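PDB 5DKV: ABC transporter substrate binding protein (Ribose) from Agrobacterium vitis, which binds a sugar, seen here as alpha-D-tagatopyranose, and probably delivers it as the solute-binding component of an ABC transporter. Local coordinates for residues K103-A106 and P111-T114. Sequence-based numbering, arbitrary orientation.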
loop_
_atom_site.group_PDB
_atom_site.type_symbol
_atom_site.label_atom_id
_atom_site.label_comp_id
_atom_site.label_asym_id
_atom_site.label_seq_id
_atom_site.Cartn_x
_atom_site.Cartn_y
_atom_site.Cartn_z
ATOM N N LYS A 103 1.750 16.443 -14.776
ATOM C CA LYS A 103 2.616 17.219 -15.647
ATOM C C LYS A 103 2.217 18.698 -15.639
ATOM O O LYS A 103 3.068 19.591 -15.692
ATOM C CB LYS A 103 2.535 16.669 -17.076
ATOM C CG LYS A 103 3.847 16.534 -17.812
ATOM C CD LYS A 103 4.421 17.863 -18.193
ATOM C CE LYS A 103 5.470 17.701 -19.286
ATOM N NZ LYS A 103 5.230 18.651 -20.397
ATOM N N LYS A 104 0.915 18.954 -15.548
ATOM C CA LYS A 104 0.426 20.327 -15.437
ATOM C C LYS A 104 0.968 21.036 -14.193
ATOM O O LYS A 104 1.286 22.234 -14.251
ATOM C CB LYS A 104 -1.098 20.348 -15.411
ATOM C CG LYS A 104 -1.709 19.987 -16.735
ATOM C CD LYS A 104 -3.107 20.599 -16.906
ATOM C CE LYS A 104 -4.227 19.598 -16.662
ATOM N NZ LYS A 104 -5.160 19.560 -17.825
ATOM N N ALA A 105 1.061 20.300 -13.084
ATOM C CA ALA A 105 1.591 20.835 -11.838
ATOM C C ALA A 105 3.086 21.084 -12.013
ATOM O O ALA A 105 3.618 22.104 -11.566
ATOM C CB ALA A 105 1.328 19.893 -10.696
ATOM N N ALA A 106 3.753 20.135 -12.664
ATOM C CA ALA A 106 5.192 20.238 -12.939
ATOM C C ALA A 106 5.488 21.484 -13.779
ATOM O O ALA A 106 6.404 22.256 -13.481
ATOM C CB ALA A 106 5.686 18.990 -13.652
ATOM N N PRO A 111 6.979 21.250 -7.363
ATOM C CA PRO A 111 7.703 19.980 -7.256
ATOM C C PRO A 111 6.848 18.899 -6.626
ATOM O O PRO A 111 5.951 19.207 -5.832
ATOM C CB PRO A 111 8.902 20.325 -6.354
ATOM C CG PRO A 111 8.412 21.463 -5.518
ATOM C CD PRO A 111 7.536 22.276 -6.452
ATOM N N MET A 112 7.127 17.647 -6.954
ATOM C CA MET A 112 6.320 16.551 -6.435
ATOM C C MET A 112 7.105 15.285 -6.201
ATOM O O MET A 112 8.177 15.051 -6.777
ATOM C CB MET A 112 5.174 16.250 -7.379
ATOM C CG MET A 112 5.642 15.637 -8.670
ATOM S SD MET A 112 4.271 15.497 -9.790
ATOM C CE MET A 112 4.045 17.222 -10.209
ATOM N N ILE A 113 6.544 14.492 -5.298
ATOM C CA ILE A 113 7.045 13.197 -4.904
ATOM C C ILE A 113 5.871 12.228 -4.946
ATOM O O ILE A 113 4.770 12.601 -4.504
ATOM C CB ILE A 113 7.651 13.269 -3.481
ATOM C CG1 ILE A 113 8.938 14.084 -3.526
ATOM C CG2 ILE A 113 7.914 11.883 -2.888
ATOM C CD1 ILE A 113 9.575 14.350 -2.164
ATOM N N THR A 114 6.053 11.014 -5.467
ATOM C CA THR A 114 4.963 10.043 -5.357
ATOM C C THR A 114 5.288 9.094 -4.186
ATOM O O THR A 114 6.433 8.687 -3.938
ATOM C CB THR A 114 4.661 9.274 -6.680
ATOM O OG1 THR A 114 5.691 8.327 -6.982
ATOM C CG2 THR A 114 4.512 10.237 -7.835
#
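M112 reaches from its strand to helix 99-107 with a single side chain, whose terminal methyl meets A105 and A106. CB leaves the backbone on the helix side, but M112 CB still lies 6.2 Å from A105 CB. CG sits between the backbone N and the carbonyl carbon (chi1 69°), and the next bond is extended, with chi2 at -173°. SD therefore reaches further across, yet M112 SD remains 5.4 Å from both A105 CB and A106 CB, beyond direct contact. The bend comes at the last torsion, chi3 72°, which turns CE toward the helix.

There M112 CE touches A105 CB at 3.8 Å and, at the same distance of 3.8 Å, A106 N; A106 CB stands slightly farther from M112 CE, at 4.2 Å. The methyl thus rests against the backbone between two consecutive alanines, an approach consistent with their one-carbon side chains. F133 touches both M112 and A106, and A105 also packs on I88 of strand 87-90.

Topologically, this is the second half of a beta-alpha-beta crossover from strand 87-90 through helix 99-107 to strand 112-115, in the parallel part of the sheet, in the periplasmic binding protein fold. Backbone hydrogen bonds join I113 to I88 and I90 of strand 87-90 on one edge, and M112 to L135, just ahead of strand 137-140, on the other; the same strand leads into the sugar-pocket residues D116 and T117. With 107 Å² buried, side-chain contacts that are all apolar and the methyl's van der Waals approach to a backbone N, the contact implies packing governed by shape and hydrophobic burial, rather than by directional bonding.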